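Local atomic coordinates of endo-1,3-beta-glucanase (Streptomyces sioyaensis, PDB entry 3DGT), a protein that hydrolyses internal 1,3-beta-glucosidic bonds of beta-glucans, the chain described being the glycoside hydrolase family 16 catalytic domain of a longer protein. Residues G139-L143 with N230-F236; K154-H160 with S173-T179; H191-M195 with R207-D211; S202-I206 with T217-N221. One frame throughout, in Å; residues are numbered along the deposited sequence.

In the fold
All four contacts belong to a jelly-roll sandwich and meet in its apolar interior. Interactions 1 and 2 are on one sheet, where strands 142-144 and 155-160 are neighbours; interactions 3 and 4 are on the facing sheet and share strand 205-210. A157 packs on F208, M159 on V218, and L143 on both M195 and I206. Interaction 3 is the most buried; the others are partly buried, and interaction 4 lies farthest from the chain's centre. Regular backbone ladders carry interactions 2 and 3, a shorter ladder ending in a 3-10 turn carries interaction 4, and interaction 1 instead relies on a tight glycine approach and aromatic packing. Interaction 3 lies nearest the magnesium site.

Interaction 1. Residues G139-L143 with N230-F236; sequences GVGEL and NATNHGF
The F236 ring lies against L143, whose CG is 4.0 Å from F236 CE2 and whose CD1 sits over one ring face. Both side chains point toward the opposing segment, with chi1 m and, for L143, chi2 t; F236 has chi2 near 75°. G139 and V140 form a helical bend (phi/psi -59/-31 and -72/-17), G141 turns to 94/132, and E142 and L143 run extended. The CA traces come nearest at G141, whose CA is 3.9 Å from A231 CA and 3.6 Å from A231 O, and a beta carbon here would collide with that oxygen. The segment thus leads into strand 142-144 of the jelly roll, where E142 and D144 belong to the ExDxxE signature of family 16, which carries the catalytic glutamates in relatives. E142 points away from the helix, and its OE1 is hydrogen-bonded to W137. Across from the bend, A231 CA makes a CH···O contact of 3.5 Å with G139 O. Beyond the helix, N233 is the centre of an inverse gamma turn, and H234 (chi1 p) folds back: NE2 donates to N230 O at 2.8 Å and lies 2.8 Å from V140 O, while ND1 donates to G235 O at 2.8 Å.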
loop_
_atom_site.group_PDB
_atom_site.type_symbol
_atom_site.label_atom_id
_atom_site.label_comp_id
_atom_site.label_asym_id
_atom_site.label_seq_id
_atom_site.Cartn_x
_atom_site.Cartn_y
_atom_site.Cartn_z
ATOM N N GLY A 139 -8.520 -14.344 3.421
ATOM C CA GLY A 139 -9.073 -15.124 2.312
ATOM C C GLY A 139 -9.448 -14.273 1.112
ATOM O O GLY A 139 -9.377 -14.723 -0.029
ATOM N N VAL A 140 -9.850 -13.031 1.372
ATOM C CA VAL A 140 -10.311 -12.113 0.325
ATOM C C VAL A 140 -9.173 -11.609 -0.573
ATOM O O VAL A 140 -9.420 -11.088 -1.672
ATOM C CB VAL A 140 -11.073 -10.919 0.969
ATOM C CG1 VAL A 140 -10.109 -9.975 1.693
ATOM C CG2 VAL A 140 -11.898 -10.165 -0.059
ATOM N N GLY A 141 -7.936 -11.756 -0.098
ATOM C CA GLY A 141 -6.746 -11.355 -0.857
ATOM C C GLY A 141 -6.253 -9.957 -0.539
ATOM O O GLY A 141 -7.036 -8.994 -0.511
ATOM N N GLU A 142 -4.946 -9.858 -0.308
ATOM C CA GLU A 142 -4.268 -8.581 -0.096
ATOM C C GLU A 142 -2.973 -8.586 -0.881
ATOM O O GLU A 142 -2.192 -9.531 -0.793
ATOM C CB GLU A 142 -3.962 -8.352 1.381
ATOM C CG GLU A 142 -3.224 -7.029 1.641
ATOM C CD GLU A 142 -3.155 -6.665 3.103
ATOM O OE1 GLU A 142 -4.060 -7.052 3.868
ATOM O OE2 GLU A 142 -2.204 -5.954 3.491
ATOM N N LEU A 143 -2.757 -7.531 -1.656
ATOM C CA LEU A 143 -1.514 -7.376 -2.386
ATOM C C LEU A 143 -0.789 -6.161 -1.852
ATOM O O LEU A 143 -1.206 -5.030 -2.083
ATOM C CB LEU A 143 -1.783 -7.234 -3.886
ATOM C CG LEU A 143 -2.635 -8.326 -4.540
ATOM C CD1 LEU A 143 -2.898 -8.015 -6.007
ATOM C CD2 LEU A 143 -2.001 -9.701 -4.396
ATOM N N ASN A 230 -10.711 -17.193 -4.288
ATOM C CA ASN A 230 -11.159 -16.335 -3.198
ATOM C C ASN A 230 -10.306 -15.076 -3.105
ATOM O O ASN A 230 -10.817 -13.994 -2.814
ATOM C CB ASN A 230 -11.123 -17.094 -1.870
ATOM C CG ASN A 230 -12.177 -18.182 -1.788
ATOM O OD1 ASN A 230 -13.133 -18.196 -2.561
ATOM N ND2 ASN A 230 -11.999 -19.107 -0.855
ATOM N N ALA A 231 -9.008 -15.236 -3.355
ATOM C CA ALA A 231 -8.067 -14.136 -3.223
ATOM C C ALA A 231 -8.034 -13.210 -4.429
ATOM O O ALA A 231 -7.662 -12.046 -4.281
ATOM C CB ALA A 231 -6.664 -14.656 -2.915
ATOM N N THR A 232 -8.409 -13.703 -5.611
ATOM C CA THR A 232 -8.191 -12.930 -6.842
ATOM C C THR A 232 -9.369 -12.808 -7.803
ATOM O O THR A 232 -9.290 -12.019 -8.745
ATOM C CB THR A 232 -6.969 -13.438 -7.654
ATOM O OG1 THR A 232 -7.275 -14.708 -8.233
ATOM C CG2 THR A 232 -5.742 -13.583 -6.780
ATOM N N ASN A 233 -10.445 -13.564 -7.597
ATOM C CA ASN A 233 -11.557 -13.489 -8.550
ATOM C C ASN A 233 -12.568 -12.394 -8.222
ATOM O O ASN A 233 -13.743 -12.652 -7.962
ATOM C CB ASN A 233 -12.245 -14.840 -8.795
ATOM C CG ASN A 233 -13.171 -14.793 -10.011
ATOM O OD1 ASN A 233 -12.927 -14.032 -10.953
ATOM N ND2 ASN A 233 -14.248 -15.565 -9.973
ATOM N N HIS A 234 -12.085 -11.160 -8.281
ATOM C CA HIS A 234 -12.854 -9.975 -7.942
ATOM C C HIS A 234 -11.967 -8.766 -8.185
ATOM O O HIS A 234 -10.757 -8.907 -8.388
ATOM C CB HIS A 234 -13.291 -10.006 -6.469
ATOM C CG HIS A 234 -12.212 -10.440 -5.524
ATOM N ND1 HIS A 234 -11.073 -9.697 -5.310
ATOM C CD2 HIS A 234 -12.097 -11.538 -4.738
ATOM C CE1 HIS A 234 -10.301 -10.317 -4.437
ATOM N NE2 HIS A 234 -10.898 -11.438 -4.072
ATOM N N GLY A 235 -12.567 -7.585 -8.158
ATOM C CA GLY A 235 -11.793 -6.354 -8.130
ATOM C C GLY A 235 -11.029 -6.181 -6.829
ATOM O O GLY A 235 -11.206 -6.944 -5.860
ATOM N N PHE A 236 -10.161 -5.175 -6.836
ATOM C CA PHE A 236 -9.462 -4.701 -5.646
ATOM C C PHE A 236 -9.616 -3.189 -5.561
ATOM O O PHE A 236 -9.793 -2.520 -6.583
ATOM C CB PHE A 236 -7.962 -5.008 -5.728
ATOM C CG PHE A 236 -7.594 -6.438 -5.450
ATOM C CD1 PHE A 236 -7.828 -7.437 -6.391
ATOM C CD2 PHE A 236 -6.959 -6.786 -4.263
ATOM C CE1 PHE A 236 -7.463 -8.763 -6.137
ATOM C CE2 PHE A 236 -6.589 -8.105 -4.005
ATOM C CZ PHE A 236 -6.839 -9.094 -4.941
#

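Interaction 2. Residues K154-H160 with S173-T179; sequences KTWATMH and SGIGNST. Unlike the reference sequence in segment 173-179: S178 (reference Leu).
S178, T179 and I175 bury the most surface in this antiparallel pair, whose extended strands 155-160 and 175-179 run at 179° with axes 4.4 Å apart. S178 sits opposite W156 in a non-hydrogen-bonded pair, CA to CA 4.2 Å; its CB lies 3.6 Å from the centroid of the five-membered W156 ring, almost on the ring normal, a CH-pi contact. Its OG shares a water with K154 NZ, 2.9 Å from each. T179 forms a hydrogen-bonded pair with T155: T155 N to T179 O is 2.9 Å, T179 N to T155 O 3.0 Å, and T155 CG2 is 4.2 Å from T179 CG2. A157 and N177 form the next, A157 N to N177 O and N177 N to A157 O both 3.0 Å. I175 (chi1 m, chi2 t) forms the last with M159, I175 N to M159 O and M159 N to I175 O both 2.9 Å. G174 and G176 let the strand pass tightly beside T158, whose CA is 3.9 Å from G176 CA. T155, A157 and M159 face the interior; W156 and T158 lie opposite, T158 touching D144. This is the outer strand pair of a jelly-roll sheet next to the probable catalytic strand.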
loop_
_atom_site.group_PDB
_atom_site.type_symbol
_atom_site.label_atom_id
_atom_site.label_comp_id
_atom_site.label_asym_id
_atom_site.label_seq_id
_atom_site.Cartn_x
_atom_site.Cartn_y
_atom_site.Cartn_z
ATOM N N LYS A 154 14.714 -0.458 2.463
ATOM C CA LYS A 154 14.166 -1.607 1.756
ATOM C C LYS A 154 12.668 -1.530 1.637
ATOM O O LYS A 154 11.992 -0.855 2.434
ATOM C CB LYS A 154 14.610 -2.945 2.365
ATOM C CG LYS A 154 14.697 -3.000 3.894
ATOM C CD LYS A 154 15.107 -4.411 4.327
ATOM C CE LYS A 154 15.413 -4.504 5.809
ATOM N NZ LYS A 154 15.987 -5.859 6.139
ATOM N N THR A 155 12.173 -2.183 0.591
ATOM C CA THR A 155 10.752 -2.319 0.354
ATOM C C THR A 155 10.360 -3.784 0.489
ATOM O O THR A 155 11.111 -4.685 0.083
ATOM C CB THR A 155 10.343 -1.750 -1.024
ATOM O OG1 THR A 155 8.962 -2.045 -1.249
ATOM C CG2 THR A 155 11.203 -2.322 -2.156
ATOM N N TRP A 156 9.211 -4.016 1.109
ATOM C CA TRP A 156 8.601 -5.340 1.194
ATOM C C TRP A 156 7.384 -5.396 0.280
ATOM O O TRP A 156 6.579 -4.459 0.249
ATOM C CB TRP A 156 8.128 -5.618 2.625
ATOM C CG TRP A 156 9.166 -5.975 3.673
ATOM C CD1 TRP A 156 9.434 -7.216 4.157
ATOM C CD2 TRP A 156 10.011 -5.066 4.412
ATOM N NE1 TRP A 156 10.401 -7.153 5.143
ATOM C CE2 TRP A 156 10.773 -5.845 5.314
ATOM C CE3 TRP A 156 10.193 -3.673 4.399
ATOM C CZ2 TRP A 156 11.702 -5.281 6.194
ATOM C CZ3 TRP A 156 11.121 -3.106 5.290
ATOM C CH2 TRP A 156 11.867 -3.915 6.163
ATOM N N ALA A 157 7.249 -6.503 -0.451
ATOM C CA ALA A 157 6.062 -6.761 -1.273
ATOM C C ALA A 157 5.566 -8.153 -0.947
ATOM O O ALA A 157 6.360 -9.083 -0.827
ATOM C CB ALA A 157 6.382 -6.660 -2.742
ATOM N N THR A 158 4.254 -8.292 -0.805
ATOM C CA THR A 158 3.674 -9.498 -0.222
ATOM C C THR A 158 2.272 -9.769 -0.752
ATOM O O THR A 158 1.478 -8.838 -0.920
ATOM C CB THR A 158 3.561 -9.353 1.317
ATOM O OG1 THR A 158 4.799 -8.868 1.860
ATOM C CG2 THR A 158 3.233 -10.682 1.954
ATOM N N MET A 159 1.957 -11.047 -0.977
ATOM C CA MET A 159 0.562 -11.454 -1.125
ATOM C C MET A 159 0.073 -12.189 0.110
ATOM O O MET A 159 0.727 -13.113 0.590
ATOM C CB MET A 159 0.340 -12.329 -2.362
ATOM C CG MET A 159 -1.101 -12.800 -2.492
ATOM S SD MET A 159 -1.364 -13.581 -4.087
ATOM C CE MET A 159 -3.117 -13.958 -3.988
ATOM N N HIS A 160 -1.099 -11.782 0.591
ATOM C CA HIS A 160 -1.792 -12.486 1.662
ATOM C C HIS A 160 -3.021 -13.179 1.098
ATOM O O HIS A 160 -3.684 -12.650 0.205
ATOM C CB HIS A 160 -2.168 -11.514 2.779
ATOM C CG HIS A 160 -0.986 -11.001 3.547
ATOM N ND1 HIS A 160 -0.352 -9.810 3.257
ATOM C CD2 HIS A 160 -0.307 -11.544 4.584
ATOM C CE1 HIS A 160 0.659 -9.640 4.096
ATOM N NE2 HIS A 160 0.705 -10.680 4.911
ATOM N N SER A 173 2.934 -13.926 7.742
ATOM C CA SER A 173 4.031 -13.457 6.910
ATOM C C SER A 173 3.581 -13.201 5.475
ATOM O O SER A 173 4.010 -12.229 4.860
ATOM C CB SER A 173 5.195 -14.439 6.939
ATOM O OG SER A 173 5.688 -14.576 8.257
ATOM N N GLY A 174 2.701 -14.053 4.952
ATOM C CA GLY A 174 2.297 -13.952 3.550
ATOM C C GLY A 174 3.403 -14.460 2.644
ATOM O O GLY A 174 4.456 -14.899 3.117
ATOM N N ILE A 175 3.159 -14.410 1.337
ATOM C CA ILE A 175 4.156 -14.795 0.344
ATOM C C ILE A 175 4.822 -13.501 -0.107
ATOM O O ILE A 175 4.264 -12.753 -0.915
ATOM C CB ILE A 175 3.520 -15.545 -0.850
ATOM C CG1 ILE A 175 2.719 -16.759 -0.354
ATOM C CG2 ILE A 175 4.598 -15.976 -1.865
ATOM C CD1 ILE A 175 1.887 -17.457 -1.436
ATOM N N GLY A 176 6.005 -13.230 0.442
ATOM C CA GLY A 176 6.648 -11.937 0.243
ATOM C C GLY A 176 8.157 -11.919 0.313
ATOM O O GLY A 176 8.809 -12.920 0.632
ATOM N N ASN A 177 8.709 -10.751 0.002
ATOM C CA ASN A 177 10.150 -10.560 -0.055
ATOM C C ASN A 177 10.452 -9.100 0.238
ATOM O O ASN A 177 9.557 -8.255 0.194
ATOM C CB ASN A 177 10.650 -10.930 -1.458
ATOM C CG ASN A 177 12.165 -11.107 -1.549
ATOM O OD1 ASN A 177 12.722 -11.068 -2.655
ATOM N ND2 ASN A 177 12.829 -11.312 -0.425
ATOM N N SER A 178 11.707 -8.801 0.538
ATOM C CA SER A 178 12.162 -7.432 0.673
ATOM C C SER A 178 13.424 -7.267 -0.159
ATOM O O SER A 178 14.135 -8.242 -0.437
ATOM C CB SER A 178 12.442 -7.095 2.138
ATOM O OG SER A 178 13.390 -8.005 2.679
ATOM N N THR A 179 13.688 -6.031 -0.569
ATOM C CA THR A 179 14.923 -5.699 -1.277
ATOM C C THR A 179 15.211 -4.213 -1.110
ATOM O O THR A 179 14.288 -3.419 -0.900
ATOM C CB THR A 179 14.809 -6.090 -2.778
ATOM O OG1 THR A 179 16.117 -6.159 -3.366
ATOM C CG2 THR A 179 13.949 -5.107 -3.553
HETATM O O HOH W 1 13.936 -7.763 5.561
#

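Interaction 3. Residues H191-M195 with R207-D211; sequences HTYTM and RFSVD
H191 opens one arm of a beta hairpin, strands 191-198 and 205-210, in a sheet of the family 16 jelly roll; the arms run antiparallel at 174° with axes 4.8 Å apart, both extended. H191 (chi1 m) sets its CB 4.4 Å from V210 CG2, while its NE2 is hydrogen-bonded to P182 O. At T192 the ladder changes character: T192 O accepts D211 N at 2.7 Å, but T192 N donates to the side chain, D211 OD1, at 2.8 Å, because D211 has left the strand with left-handed angles (48/41). The T192 side chain is about 8 Å from that of D269, a ligand of the bound magnesium, so this end of the hairpin lies near the metal site without being part of it. Y193 (chi1 m) pairs with V210 without hydrogen bonds, CA to CA 4.7 Å, and its CE2 touches V210 CG2 at 3.7 Å on the interior face. T194 and S209 form the hydrogen-bonded pair, T194 N to S209 O 3.0 Å and S209 N to T194 O 2.8 Å. Their side chains are on the other face, T194 CB 3.3 Å from S209 OG, with T194 OG1 hydrogen-bonded to E103. M195 (t, m, m) pairs with F208 on the Y193 side, CA to CA 4.6 Å, and its CG meets F208 CE1 at 3.6 Å.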
loop_
_atom_site.group_PDB
_atom_site.type_symbol
_atom_site.label_atom_id
_atom_site.label_comp_id
_atom_site.label_asym_id
_atom_site.label_seq_id
_atom_site.Cartn_x
_atom_site.Cartn_y
_atom_site.Cartn_z
ATOM N N HIS A 191 10.777 6.508 -5.862
ATOM C CA HIS A 191 10.942 5.212 -6.494
ATOM C C HIS A 191 9.585 4.760 -6.969
ATOM O O HIS A 191 8.563 5.274 -6.512
ATOM C CB HIS A 191 11.537 4.207 -5.505
ATOM C CG HIS A 191 12.977 4.467 -5.208
ATOM N ND1 HIS A 191 13.406 5.303 -4.197
ATOM C CD2 HIS A 191 14.091 4.023 -5.829
ATOM C CE1 HIS A 191 14.731 5.348 -4.206
ATOM N NE2 HIS A 191 15.168 4.572 -5.180
ATOM N N THR A 192 9.575 3.820 -7.905
ATOM C CA THR A 192 8.334 3.318 -8.487
ATOM C C THR A 192 8.092 1.904 -7.984
ATOM O O THR A 192 8.981 1.061 -8.058
ATOM C CB THR A 192 8.436 3.358 -10.035
ATOM O OG1 THR A 192 8.747 4.697 -10.436
ATOM C CG2 THR A 192 7.173 2.932 -10.710
ATOM N N TYR A 193 6.894 1.660 -7.459
ATOM C CA TYR A 193 6.512 0.366 -6.890
ATOM C C TYR A 193 5.349 -0.168 -7.692
ATOM O O TYR A 193 4.327 0.501 -7.820
ATOM C CB TYR A 193 6.130 0.540 -5.412
ATOM C CG TYR A 193 7.261 1.135 -4.601
ATOM C CD1 TYR A 193 7.401 2.515 -4.476
ATOM C CD2 TYR A 193 8.202 0.322 -3.980
ATOM C CE1 TYR A 193 8.452 3.064 -3.767
ATOM C CE2 TYR A 193 9.255 0.862 -3.270
ATOM C CZ TYR A 193 9.364 2.225 -3.156
ATOM O OH TYR A 193 10.414 2.734 -2.434
ATOM N N THR A 194 5.507 -1.376 -8.227
ATOM C CA THR A 194 4.579 -1.888 -9.240
ATOM C C THR A 194 4.169 -3.325 -8.964
ATOM O O THR A 194 4.991 -4.159 -8.573
ATOM C CB THR A 194 5.231 -1.833 -10.646
ATOM O OG1 THR A 194 5.773 -0.526 -10.868
ATOM C CG2 THR A 194 4.223 -2.147 -11.752
ATOM N N MET A 195 2.887 -3.593 -9.171
ATOM C CA MET A 195 2.345 -4.939 -9.129
ATOM C C MET A 195 1.798 -5.233 -10.518
ATOM O O MET A 195 0.957 -4.484 -11.017
ATOM C CB MET A 195 1.231 -4.994 -8.081
ATOM C CG MET A 195 0.625 -6.374 -7.805
ATOM S SD MET A 195 -0.449 -7.014 -9.121
ATOM C CE MET A 195 -1.695 -5.743 -9.239
ATOM N N ARG A 207 3.479 -10.305 -10.073
ATOM C CA ARG A 207 4.884 -9.927 -9.914
ATOM C C ARG A 207 5.005 -8.546 -9.313
ATOM O O ARG A 207 4.375 -7.602 -9.791
ATOM C CB ARG A 207 5.681 -10.002 -11.231
ATOM C CG ARG A 207 5.079 -9.311 -12.439
ATOM C CD ARG A 207 5.734 -9.777 -13.745
ATOM N NE ARG A 207 5.684 -11.229 -13.868
ATOM C CZ ARG A 207 4.878 -11.910 -14.685
ATOM N NH1 ARG A 207 4.053 -11.290 -15.515
ATOM N NH2 ARG A 207 4.916 -13.229 -14.671
ATOM N N PHE A 208 5.803 -8.446 -8.254
ATOM C CA PHE A 208 6.070 -7.169 -7.600
ATOM C C PHE A 208 7.453 -6.671 -7.962
ATOM O O PHE A 208 8.430 -7.442 -7.923
ATOM C CB PHE A 208 5.997 -7.310 -6.085
ATOM C CG PHE A 208 4.653 -7.754 -5.566
ATOM C CD1 PHE A 208 3.642 -6.823 -5.323
ATOM C CD2 PHE A 208 4.409 -9.092 -5.283
ATOM C CE1 PHE A 208 2.414 -7.240 -4.816
ATOM C CE2 PHE A 208 3.179 -9.509 -4.770
ATOM C CZ PHE A 208 2.184 -8.583 -4.541
ATOM N N SER A 209 7.527 -5.388 -8.311
ATOM C CA SER A 209 8.791 -4.766 -8.704
ATOM C C SER A 209 9.008 -3.407 -8.055
ATOM O O SER A 209 8.062 -2.750 -7.613
ATOM C CB SER A 209 8.873 -4.644 -10.224
ATOM O OG SER A 209 7.772 -3.931 -10.752
ATOM N N VAL A 210 10.276 -3.008 -8.003
ATOM C CA VAL A 210 10.662 -1.662 -7.606
ATOM C C VAL A 210 11.588 -1.116 -8.685
ATOM O O VAL A 210 12.532 -1.784 -9.103
ATOM C CB VAL A 210 11.314 -1.606 -6.188
ATOM C CG1 VAL A 210 12.548 -2.519 -6.095
ATOM C CG2 VAL A 210 11.684 -0.161 -5.822
ATOM N N ASP A 211 11.286 0.091 -9.150
ATOM C CA ASP A 211 12.035 0.732 -10.240
ATOM C C ASP A 211 12.238 -0.218 -11.421
ATOM O O ASP A 211 13.317 -0.270 -12.025
ATOM C CB ASP A 211 13.379 1.258 -9.732
ATOM C CG ASP A 211 13.231 2.313 -8.657
ATOM O OD1 ASP A 211 12.206 3.032 -8.639
ATOM O OD2 ASP A 211 14.154 2.412 -7.833
#

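Interaction 4. Residues S202-I206 with T217-N221; sequences SPEAI and TVTAN
This is a backbone-led antiparallel contact at the open end of the hairpin formed by strands 205-210 and 213-219, its centre about 20 Å from the centre of the chain. The peptide bond before P203 is cis; E204, A205 and I206 follow in extended conformation. I206 and V218 form the hydrogen-bonded pair, CA to CA 5.2 Å, with I206 N to V218 O and V218 N to I206 O both 2.8 Å. Next comes the non-hydrogen-bonded pair A205 with T219, CA to CA 4.3 Å; A205 CB is 4.1 Å from T219 CG2, and A205 CA makes a CH···O contact of 3.2 Å with V218 O. The bonding then carries on past the strand: A220, already in a 3-10 turn (-59/-30), donates its N to E204 O at 2.9 Å. P203 packs its ring on that turn, CB to A220 CB 4.3 Å and CG to N221 OD1 3.3 Å, and the same OD1 accepts T219 OG1 at 2.6 Å. The E204 carboxylate has outside partners, a salt bridge to R199 and a hydrogen bond to W228 of helix 225-232. I206 (chi1 m, chi2 t) also packs on W228, on the same sheet face as V218. Such a hairpin, with its second strand outermost, forms the border of a jelly-roll sheet, here giving way to a 3-10 turn ahead of the helix.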
loop_
_atom_site.group_PDB
_atom_site.type_symbol
_atom_site.label_atom_id
_atom_site.label_comp_id
_atom_site.label_asym_id
_atom_site.label_seq_id
_atom_site.Cartn_x
_atom_site.Cartn_y
_atom_site.Cartn_z
ATOM N N SER A 202 -0.731 -19.787 -17.721
ATOM C CA SER A 202 -1.053 -20.752 -16.683
ATOM C C SER A 202 0.249 -21.374 -16.185
ATOM O O SER A 202 1.007 -21.932 -16.982
ATOM C CB SER A 202 -1.991 -21.839 -17.214
ATOM O OG SER A 202 -2.242 -22.810 -16.208
ATOM N N PRO A 203 0.531 -21.282 -14.871
ATOM C CA PRO A 203 -0.316 -20.682 -13.838
ATOM C C PRO A 203 -0.291 -19.155 -13.878
ATOM O O PRO A 203 0.715 -18.548 -14.268
ATOM C CB PRO A 203 0.308 -21.195 -12.538
ATOM C CG PRO A 203 1.763 -21.340 -12.861
ATOM C CD PRO A 203 1.798 -21.799 -14.311
ATOM N N GLU A 204 -1.401 -18.552 -13.463
ATOM C CA GLU A 204 -1.485 -17.099 -13.340
ATOM C C GLU A 204 -0.425 -16.623 -12.359
ATOM O O GLU A 204 -0.038 -17.360 -11.451
ATOM C CB GLU A 204 -2.882 -16.675 -12.882
ATOM C CG GLU A 204 -3.952 -16.860 -13.952
ATOM C CD GLU A 204 -5.299 -16.277 -13.551
ATOM O OE1 GLU A 204 -5.544 -16.101 -12.341
ATOM O OE2 GLU A 204 -6.129 -16.010 -14.447
ATOM N N ALA A 205 0.055 -15.404 -12.561
ATOM C CA ALA A 205 1.139 -14.885 -11.732
ATOM C C ALA A 205 0.921 -13.441 -11.348
ATOM O O ALA A 205 0.293 -12.672 -12.078
ATOM C CB ALA A 205 2.474 -15.032 -12.448
ATOM N N ILE A 206 1.454 -13.096 -10.188
ATOM C CA ILE A 206 1.510 -11.715 -9.728
ATOM C C ILE A 206 2.987 -11.390 -9.473
ATOM O O ILE A 206 3.688 -12.147 -8.788
ATOM C CB ILE A 206 0.602 -11.506 -8.493
ATOM C CG1 ILE A 206 -0.866 -11.603 -8.947
ATOM C CG2 ILE A 206 0.915 -10.164 -7.789
ATOM C CD1 ILE A 206 -1.895 -11.686 -7.821
ATOM N N THR A 217 7.602 -12.881 -6.969
ATOM C CA THR A 217 6.574 -13.419 -7.845
ATOM C C THR A 217 5.755 -14.440 -7.063
ATOM O O THR A 217 6.294 -15.218 -6.264
ATOM C CB THR A 217 7.167 -14.075 -9.107
ATOM O OG1 THR A 217 8.137 -13.202 -9.702
ATOM C CG2 THR A 217 6.073 -14.358 -10.143
ATOM N N VAL A 218 4.450 -14.409 -7.294
ATOM C CA VAL A 218 3.521 -15.361 -6.694
ATOM C C VAL A 218 2.788 -16.014 -7.856
ATOM O O VAL A 218 2.365 -15.335 -8.783
ATOM C CB VAL A 218 2.519 -14.655 -5.737
ATOM C CG1 VAL A 218 1.618 -15.671 -5.033
ATOM C CG2 VAL A 218 3.265 -13.806 -4.700
ATOM N N THR A 219 2.658 -17.338 -7.831
ATOM C CA THR A 219 1.902 -18.032 -8.878
ATOM C C THR A 219 0.729 -18.793 -8.288
ATOM O O THR A 219 0.760 -19.207 -7.129
ATOM C CB THR A 219 2.777 -18.989 -9.706
ATOM O OG1 THR A 219 3.329 -19.990 -8.848
ATOM C CG2 THR A 219 3.912 -18.247 -10.397
ATOM N N ALA A 220 -0.300 -18.985 -9.111
ATOM C CA ALA A 220 -1.559 -19.584 -8.669
ATOM C C ALA A 220 -1.382 -20.978 -8.103
ATOM O O ALA A 220 -2.144 -21.383 -7.224
ATOM C CB ALA A 220 -2.555 -19.613 -9.805
ATOM N N ASN A 221 -0.388 -21.713 -8.594
ATOM C CA ASN A 221 -0.205 -23.092 -8.178
ATOM C C ASN A 221 0.436 -23.215 -6.791
ATOM O O ASN A 221 0.641 -24.338 -6.300
ATOM C CB ASN A 221 0.591 -23.869 -9.229
ATOM C CG ASN A 221 1.956 -23.281 -9.471
ATOM O OD1 ASN A 221 2.098 -22.079 -9.713
ATOM N ND2 ASN A 221 2.973 -24.120 -9.409
#